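Long-range contacts in attaching and effacing protein, pathogenesis factor (Escherichia coli, PDB 4E9L), which acts as an Escherichia coli adhesin of the intimin/invasin family, this chain being a row of its bacterial immunoglobulin-like domains: residues A189-S197 / F275-E283; L235-S246 / T259-R270. All coordinates share one frame; numbering follows the deposited sequence.

Both contacts lie within one immunoglobulin-like domain of the invasin domain 3 family. Along the chain, A189-S197 comes first, in the loop that follows strand 183-187 and leads into strand 198-201. The path then crosses both sheets to L235-S246, turns through the hairpin of strands 244-252 and 255-261, and returns along T259-R270, where interaction 2 closes a short loop, joining that hairpin to strands 231-236 and 267-275 of the other sheet. It runs on into F275-E283, which begins with a turn and closes the much longer loop of interaction 1, fastening the entering linker to the 267-275/278-290 turn region. Interaction 2 is nested inside it; their nearest atoms are about 7 Å apart.

Interaction 1 (A189-S197 / F275-E283); sequences ADALSSNQS and FNGQPAATE
T282 and L192, the two residues with most surface buried here, grip the opposite segment in different ways. The hydroxyl of T282 donates to a backbone carbonyl: OG1 lies 2.7 Å from S194 O, tilted 16° from the carbonyl plane, while CG2 passes near N195 CA at 4.2 Å. L192 makes the apolar half. With CG anti to the backbone N (chi1 -172°), both its methyls face A280: CD1 sits 4.1 Å from A280 CB and 4.0 Å from F275 CB, whereas CD2 lies 3.5 Å from A280 O. That oxygen is buried by the contact with no hydrogen-bond partner in the model, faced instead by L192 CD2 and S197 CB. L229 touches F275 and L192 from a neighbouring loop. The segment 189-197 is the connection entering this immunoglobulin-like domain, laid against F275, which opens a type I' turn, and against P279-T282 at the start of strand 278-290. S194, third in buried surface, has its OG 3.3 Å from P279 O, a weak and doubtful bond since the serine has a second conformer. Just before it in the chain, S193 OG accepts from Q196 N in an ST motif, and S197 OG donates to S193 O at 2.8 Å from above the carbonyl plane; the same OG also bonds K219 N.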
loop_
_atom_site.group_PDB
_atom_site.type_symbol
_atom_site.label_atom_id
_atom_site.label_comp_id
_atom_site.label_asym_id
_atom_site.label_seq_id
_atom_site.Cartn_x
_atom_site.Cartn_y
_atom_site.Cartn_z
ATOM N N ALA A 189 -2.056 19.599 8.995
ATOM C CA ALA A 189 -0.993 19.636 7.988
ATOM C C ALA A 189 -1.401 20.607 6.844
ATOM O O ALA A 189 -2.585 20.914 6.667
ATOM C CB ALA A 189 -0.770 18.231 7.434
ATOM N N ASP A 190 -0.424 21.112 6.094
ATOM C CA ASP A 190 -0.710 21.988 4.965
ATOM C C ASP A 190 -1.207 21.142 3.749
ATOM O O ASP A 190 -1.500 19.940 3.904
ATOM C CB ASP A 190 0.548 22.827 4.633
ATOM C CG ASP A 190 0.271 24.209 4.055
ATOM O OD1 ASP A 190 -0.795 24.393 3.411
ATOM O OD2 ASP A 190 1.146 25.079 4.173
ATOM N N ALA A 191 -1.321 21.757 2.564
ATOM C CA ALA A 191 -1.782 21.049 1.361
ATOM C C ALA A 191 -0.911 19.824 1.051
ATOM O O ALA A 191 0.290 19.813 1.349
ATOM C CB ALA A 191 -1.795 21.987 0.157
ATOM N N LEU A 192 -1.524 18.800 0.437
ATOM C CA LEU A 192 -0.787 17.606 0.063
ATOM C C LEU A 192 0.369 17.982 -0.876
ATOM O O LEU A 192 0.168 18.703 -1.857
ATOM C CB LEU A 192 -1.741 16.588 -0.589
ATOM C CG LEU A 192 -1.141 15.187 -0.853
ATOM C CD1 LEU A 192 -2.222 14.117 -0.853
ATOM C CD2 LEU A 192 -0.376 15.154 -2.154
ATOM N N SER A 193 1.574 17.530 -0.533
ATOM C CA SER A 193 2.784 17.709 -1.331
ATOM C C SER A 193 3.070 16.421 -2.101
ATOM O O SER A 193 3.421 15.415 -1.470
ATOM C CB SER A 193 3.979 18.030 -0.430
ATOM O OG SER A 193 5.226 17.951 -1.116
ATOM N N SER A 194 2.967 16.453 -3.471
ATOM C CA SER A 194 3.270 15.296 -4.319
ATOM C C SER A 194 4.733 14.884 -4.141
ATOM O O SER A 194 5.048 13.710 -4.212
ATOM C CB SER A 194 3.015 15.623 -5.789
ATOM O OG SER A 194 1.710 16.141 -5.985
ATOM N N ASN A 195 5.622 15.863 -3.889
ATOM C CA ASN A 195 7.063 15.603 -3.718
ATOM C C ASN A 195 7.408 14.818 -2.464
ATOM O O ASN A 195 8.304 13.985 -2.511
ATOM C CB ASN A 195 7.857 16.911 -3.749
ATOM C CG ASN A 195 7.656 17.696 -5.016
ATOM O OD1 ASN A 195 8.255 17.405 -6.058
ATOM N ND2 ASN A 195 6.759 18.674 -4.962
ATOM N N GLN A 196 6.693 15.073 -1.355
ATOM C CA GLN A 196 6.915 14.429 -0.055
ATOM C C GLN A 196 6.095 13.150 0.100
ATOM O O GLN A 196 6.387 12.319 0.971
ATOM C CB GLN A 196 6.550 15.405 1.081
ATOM C CG GLN A 196 7.573 16.531 1.290
ATOM C CD GLN A 196 8.925 16.023 1.718
ATOM O OE1 GLN A 196 9.088 15.410 2.782
ATOM N NE2 GLN A 196 9.920 16.262 0.888
ATOM N N SER A 197 5.060 13.005 -0.726
ATOM C CA SER A 197 4.169 11.849 -0.638
ATOM C C SER A 197 4.711 10.712 -1.505
ATOM O O SER A 197 5.385 10.959 -2.507
ATOM C CB SER A 197 2.751 12.234 -1.034
ATOM O OG SER A 197 2.272 13.262 -0.182
ATOM N N PHE A 275 -5.726 12.648 -5.412
ATOM C CA PHE A 275 -6.401 13.441 -4.402
ATOM C C PHE A 275 -6.999 14.639 -5.146
ATOM O O PHE A 275 -6.261 15.358 -5.818
ATOM C CB PHE A 275 -5.490 13.884 -3.231
ATOM C CG PHE A 275 -6.264 14.798 -2.302
ATOM C CD1 PHE A 275 -7.420 14.347 -1.655
ATOM C CD2 PHE A 275 -5.908 16.134 -2.159
ATOM C CE1 PHE A 275 -8.197 15.217 -0.879
ATOM C CE2 PHE A 275 -6.667 16.993 -1.355
ATOM C CZ PHE A 275 -7.806 16.529 -0.723
ATOM N N ASN A 276 -8.343 14.791 -5.092
ATOM C CA ASN A 276 -9.113 15.827 -5.803
ATOM C C ASN A 276 -8.792 15.841 -7.304
ATOM O O ASN A 276 -8.570 16.900 -7.897
ATOM C CB ASN A 276 -8.946 17.209 -5.150
ATOM C CG ASN A 276 -9.667 17.396 -3.830
ATOM O OD1 ASN A 276 -10.601 16.665 -3.466
ATOM N ND2 ASN A 276 -9.259 18.419 -3.095
ATOM N N GLY A 277 -8.695 14.637 -7.874
ATOM C CA GLY A 277 -8.376 14.413 -9.282
ATOM C C GLY A 277 -6.943 14.692 -9.693
ATOM O O GLY A 277 -6.614 14.520 -10.864
ATOM N N GLN A 278 -6.077 15.127 -8.758
ATOM C CA GLN A 278 -4.662 15.427 -9.044
ATOM C C GLN A 278 -3.703 14.330 -8.494
ATOM O O GLN A 278 -3.975 13.820 -7.403
ATOM C CB GLN A 278 -4.275 16.782 -8.410
ATOM C CG GLN A 278 -4.829 18.015 -9.146
ATOM C CD GLN A 278 -4.096 18.270 -10.441
ATOM O OE1 GLN A 278 -4.561 17.905 -11.527
ATOM N NE2 GLN A 278 -2.915 18.875 -10.349
ATOM N N PRO A 279 -2.516 14.097 -9.133
ATOM C CA PRO A 279 -1.554 13.118 -8.586
ATOM C C PRO A 279 -1.247 13.366 -7.121
ATOM O O PRO A 279 -1.026 14.509 -6.701
ATOM C CB PRO A 279 -0.301 13.317 -9.437
ATOM C CG PRO A 279 -0.808 13.855 -10.727
ATOM C CD PRO A 279 -2.017 14.685 -10.400
ATOM N N ALA A 280 -1.297 12.300 -6.331
ATOM C CA ALA A 280 -1.041 12.422 -4.894
ATOM C C ALA A 280 0.380 11.991 -4.542
ATOM O O ALA A 280 0.755 12.040 -3.382
ATOM C CB ALA A 280 -2.069 11.625 -4.093
ATOM N N ALA A 281 1.173 11.566 -5.529
ATOM C CA ALA A 281 2.551 11.132 -5.273
ATOM C C ALA A 281 3.503 11.632 -6.340
ATOM O O ALA A 281 3.067 12.014 -7.428
ATOM C CB ALA A 281 2.617 9.618 -5.149
ATOM N N THR A 282 4.811 11.632 -6.020
ATOM C CA THR A 282 5.883 12.102 -6.906
ATOM C C THR A 282 5.891 11.347 -8.220
ATOM O O THR A 282 5.903 11.951 -9.290
ATOM C CB THR A 282 7.258 11.992 -6.210
ATOM O OG1 THR A 282 7.120 12.164 -4.795
ATOM C CG2 THR A 282 8.252 12.981 -6.756
ATOM N N GLU A 283 5.859 10.023 -8.139
ATOM C CA GLU A 283 5.887 9.197 -9.337
ATOM C C GLU A 283 4.997 7.997 -9.110
ATOM O O GLU A 283 4.827 7.558 -7.973
ATOM C CB GLU A 283 7.331 8.787 -9.695
ATOM C CG GLU A 283 8.063 8.031 -8.596
ATOM C CD GLU A 283 9.505 7.664 -8.903
ATOM O OE1 GLU A 283 9.746 6.960 -9.910
ATOM O OE2 GLU A 283 10.391 8.053 -8.107
#

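Interaction 2 (L235-S246 / T259-R270); sequences LTGTASEGATVS and TLTTGGKTGELR
K265 stretches across the loop T238-E241, and each part of its side chain has a neighbour there. K265 CB lies 3.9 Å from E241 O; CG passes near T238 O; CD comes to 3.3 Å from T238 O and also packs on E241 CB; CE continues between T238 O and the E241 carboxylate. At the tip, K265 NZ forms a salt bridge with E241 OE2 at 2.8 Å, met on the anti side and 25° out of the carboxylate plane. The same amine adds a weak bond to T238 O. Extension beyond CG carries it this far. Near the lysine backbone, a water accepts from G263 N and donates to A239 O and K265 O.

The contact spans both sheets of the immunoglobulin-like sandwich: T236 pairs with R270 in one, and T244 with T261 in the other, each an antiparallel hydrogen-bonded pair. Between them the chain crosses over through the type II turn S240-A243, and the register shifts by one residue. A239 N donates to E268 O at 2.9 Å, nearly straight at 166°. L269 packs between the sheets: CG is anti to the backbone N (chi1 180°), CD1 presses tightly on S240 CA at 3.5 Å, and CD2 meets A243 CB at 4.1 Å. At the hairpin side, S246 OG accepts from T259 N at 2.8 Å while S246 N donates to T259 O. In the conformer described, R270 is bent at chi3 and lays one guanidinium face over T236 C, its side chain crossing that of T236 at about a right angle.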
loop_
_atom_site.group_PDB
_atom_site.type_symbol
_atom_site.label_atom_id
_atom_site.label_comp_id
_atom_site.label_asym_id
_atom_site.label_seq_id
_atom_site.Cartn_x
_atom_site.Cartn_y
_atom_site.Cartn_z
ATOM N N LEU A 235 -4.799 4.440 -13.463
ATOM C CA LEU A 235 -4.025 3.297 -13.954
ATOM C C LEU A 235 -3.631 3.577 -15.401
ATOM O O LEU A 235 -4.479 3.954 -16.200
ATOM C CB LEU A 235 -4.839 1.978 -13.878
ATOM C CG LEU A 235 -5.203 1.441 -12.482
ATOM C CD1 LEU A 235 -5.851 0.071 -12.595
ATOM C CD2 LEU A 235 -3.953 1.281 -11.587
ATOM N N THR A 236 -2.355 3.427 -15.729
ATOM C CA THR A 236 -1.854 3.657 -17.093
ATOM C C THR A 236 -0.915 2.521 -17.507
ATOM O O THR A 236 -0.499 1.724 -16.665
ATOM C CB THR A 236 -1.196 5.041 -17.245
ATOM O OG1 THR A 236 -0.123 5.164 -16.312
ATOM C CG2 THR A 236 -2.177 6.194 -17.081
ATOM N N GLY A 237 -0.607 2.459 -18.802
ATOM C CA GLY A 237 0.282 1.448 -19.351
ATOM C C GLY A 237 -0.478 0.350 -20.055
ATOM O O GLY A 237 -1.714 0.275 -19.973
ATOM N N THR A 238 0.260 -0.494 -20.772
ATOM C CA THR A 238 -0.246 -1.632 -21.562
ATOM C C THR A 238 -1.249 -2.473 -20.773
ATOM O O THR A 238 -2.320 -2.805 -21.269
ATOM C CB THR A 238 0.962 -2.489 -22.018
ATOM O OG1 THR A 238 1.822 -1.688 -22.828
ATOM C CG2 THR A 238 0.556 -3.757 -22.768
ATOM N N ALA A 239 -0.900 -2.798 -19.541
ATOM C CA ALA A 239 -1.694 -3.683 -18.698
ATOM C C ALA A 239 -2.830 -3.022 -17.874
ATOM O O ALA A 239 -3.528 -3.727 -17.139
ATOM C CB ALA A 239 -0.764 -4.531 -17.831
ATOM N N SER A 240 -3.031 -1.688 -18.012
ATOM C CA SER A 240 -4.091 -0.945 -17.308
ATOM C C SER A 240 -5.505 -1.329 -17.774
ATOM O O SER A 240 -6.425 -1.239 -16.972
ATOM C CB SER A 240 -3.879 0.565 -17.394
ATOM O OG SER A 240 -3.865 1.006 -18.742
ATOM N N GLU A 241 -5.668 -1.784 -19.044
ATOM C CA GLU A 241 -6.959 -2.205 -19.608
ATOM C C GLU A 241 -7.440 -3.469 -18.945
ATOM O O GLU A 241 -6.833 -4.516 -19.147
ATOM C CB GLU A 241 -6.834 -2.466 -21.116
ATOM C CG GLU A 241 -7.678 -1.539 -21.946
ATOM C CD GLU A 241 -7.673 -1.990 -23.389
ATOM O OE1 GLU A 241 -8.772 -2.288 -23.908
ATOM O OE2 GLU A 241 -6.571 -2.152 -23.963
ATOM N N GLY A 242 -8.508 -3.361 -18.158
ATOM C CA GLY A 242 -9.042 -4.505 -17.428
ATOM C C GLY A 242 -8.561 -4.559 -15.980
ATOM O O GLY A 242 -9.043 -5.380 -15.203
ATOM N N ALA A 243 -7.637 -3.669 -15.597
ATOM C CA ALA A 243 -7.129 -3.624 -14.214
ATOM C C ALA A 243 -7.963 -2.664 -13.384
ATOM O O ALA A 243 -8.529 -1.712 -13.930
ATOM C CB ALA A 243 -5.660 -3.205 -14.205
ATOM N N THR A 244 -8.064 -2.899 -12.058
ATOM C CA THR A 244 -8.879 -2.025 -11.209
ATOM C C THR A 244 -8.166 -1.744 -9.891
ATOM O O THR A 244 -7.202 -2.417 -9.531
ATOM C CB THR A 244 -10.262 -2.694 -10.868
ATOM O OG1 THR A 244 -10.051 -3.900 -10.125
ATOM C CG2 THR A 244 -11.119 -2.989 -12.081
ATOM N N VAL A 245 -8.631 -0.719 -9.201
ATOM C CA VAL A 245 -8.199 -0.389 -7.847
ATOM C C VAL A 245 -9.491 -0.352 -6.999
ATOM O O VAL A 245 -10.540 0.113 -7.457
ATOM C CB VAL A 245 -7.374 0.937 -7.756
ATOM C CG1 VAL A 245 -6.899 1.196 -6.317
ATOM C CG2 VAL A 245 -6.171 0.900 -8.707
ATOM N N SER A 246 -9.407 -0.863 -5.768
ATOM C CA SER A 246 -10.497 -0.889 -4.788
ATOM C C SER A 246 -10.624 0.453 -4.056
ATOM O O SER A 246 -9.871 1.401 -4.314
ATOM C CB SER A 246 -10.214 -1.993 -3.760
ATOM O OG SER A 246 -9.162 -1.625 -2.858
ATOM N N THR A 259 -6.400 -2.309 -2.809
ATOM C CA THR A 259 -6.134 -3.511 -3.597
ATOM C C THR A 259 -6.147 -3.182 -5.081
ATOM O O THR A 259 -7.136 -2.671 -5.604
ATOM C CB THR A 259 -7.132 -4.629 -3.286
ATOM O OG1 THR A 259 -7.118 -4.862 -1.881
ATOM C CG2 THR A 259 -6.792 -5.940 -4.046
ATOM N N LEU A 260 -5.068 -3.534 -5.759
ATOM C CA LEU A 260 -4.951 -3.347 -7.199
ATOM C C LEU A 260 -5.145 -4.746 -7.775
ATOM O O LEU A 260 -4.373 -5.648 -7.432
ATOM C CB LEU A 260 -3.536 -2.799 -7.547
ATOM C CG LEU A 260 -3.243 -2.407 -9.013
ATOM C CD1 LEU A 260 -1.947 -1.617 -9.098
ATOM C CD2 LEU A 260 -3.042 -3.636 -9.879
ATOM N N THR A 261 -6.180 -4.939 -8.611
ATOM C CA THR A 261 -6.424 -6.240 -9.239
ATOM C C THR A 261 -6.048 -6.124 -10.713
ATOM O O THR A 261 -6.534 -5.227 -11.398
ATOM C CB THR A 261 -7.896 -6.707 -9.084
ATOM O OG1 THR A 261 -8.331 -6.572 -7.729
ATOM C CG2 THR A 261 -8.098 -8.164 -9.549
ATOM N N THR A 262 -5.205 -7.023 -11.205
ATOM C CA THR A 262 -4.841 -7.008 -12.637
ATOM C C THR A 262 -5.907 -7.785 -13.414
ATOM O O THR A 262 -6.621 -8.592 -12.826
ATOM C CB THR A 262 -3.462 -7.665 -12.857
ATOM O OG1 THR A 262 -3.579 -9.042 -12.536
ATOM C CG2 THR A 262 -2.354 -7.015 -12.021
ATOM N N GLY A 263 -5.978 -7.565 -14.728
ATOM C CA GLY A 263 -6.874 -8.324 -15.598
ATOM C C GLY A 263 -6.065 -9.335 -16.400
ATOM O O GLY A 263 -4.957 -9.689 -15.989
ATOM N N GLY A 264 -6.566 -9.725 -17.575
ATOM C CA GLY A 264 -5.920 -10.715 -18.442
ATOM C C GLY A 264 -4.810 -10.216 -19.354
ATOM O O GLY A 264 -4.198 -11.003 -20.096
ATOM N N LYS A 265 -4.574 -8.898 -19.332
ATOM C CA LYS A 265 -3.572 -8.259 -20.183
ATOM C C LYS A 265 -2.243 -8.168 -19.447
ATOM O O LYS A 265 -2.197 -7.628 -18.344
ATOM C CB LYS A 265 -4.067 -6.861 -20.603
ATOM C CG LYS A 265 -3.565 -6.436 -21.964
ATOM C CD LYS A 265 -4.297 -5.200 -22.446
ATOM C CE LYS A 265 -3.764 -4.745 -23.778
ATOM N NZ LYS A 265 -3.998 -3.284 -23.976
ATOM N N THR A 266 -1.173 -8.732 -20.036
ATOM C CA THR A 266 0.164 -8.695 -19.417
ATOM C C THR A 266 0.885 -7.415 -19.880
ATOM O O THR A 266 0.464 -6.781 -20.854
ATOM C CB THR A 266 0.986 -9.946 -19.755
ATOM O OG1 THR A 266 1.228 -9.978 -21.167
ATOM C CG2 THR A 266 0.340 -11.253 -19.249
ATOM N N GLY A 267 1.983 -7.081 -19.213
ATOM C CA GLY A 267 2.775 -5.910 -19.560
ATOM C C GLY A 267 2.907 -4.920 -18.421
ATOM O O GLY A 267 2.539 -5.213 -17.277
ATOM N N GLU A 268 3.420 -3.724 -18.738
ATOM C CA GLU A 268 3.608 -2.668 -17.755
ATOM C C GLU A 268 2.298 -2.039 -17.296
ATOM O O GLU A 268 1.367 -1.845 -18.075
ATOM C CB GLU A 268 4.584 -1.578 -18.256
ATOM C CG GLU A 268 6.030 -2.034 -18.414
ATOM C CD GLU A 268 6.695 -2.718 -17.228
ATOM O OE1 GLU A 268 6.685 -2.142 -16.114
ATOM O OE2 GLU A 268 7.252 -3.822 -17.426
ATOM N N LEU A 269 2.263 -1.698 -16.023
ATOM C CA LEU A 269 1.156 -1.045 -15.348
ATOM C C LEU A 269 1.714 -0.021 -14.344
ATOM O O LEU A 269 2.647 -0.327 -13.601
ATOM C CB LEU A 269 0.337 -2.136 -14.609
ATOM C CG LEU A 269 -0.893 -1.701 -13.813
ATOM C CD1 LEU A 269 -1.824 -0.890 -14.663
ATOM C CD2 LEU A 269 -1.648 -2.915 -13.296
ATOM N N ARG A 270 1.139 1.183 -14.333
ATOM C CA ARG A 270 1.525 2.249 -13.405
ATOM C C ARG A 270 0.293 2.692 -12.639
ATOM O O ARG A 270 -0.783 2.807 -13.234
ATOM C CB ARG A 270 2.153 3.450 -14.142
ATOM C CG ARG A 270 3.530 3.147 -14.722
ATOM C CD ARG A 270 4.097 4.284 -15.564
ATOM N NE ARG A 270 3.285 4.590 -16.747
ATOM C CZ ARG A 270 3.318 3.911 -17.889
ATOM N NH1 ARG A 270 4.107 2.850 -18.019
ATOM N NH2 ARG A 270 2.550 4.276 -18.905
HETATM O O HOH W 1 -0.665 5.952 -13.794
HETATM O O HOH W 2 4.286 -3.597 -22.024
HETATM O O HOH W 3 -3.764 -6.359 -16.523
HETATM O O HOH W 4 -6.003 -6.551 -17.979
#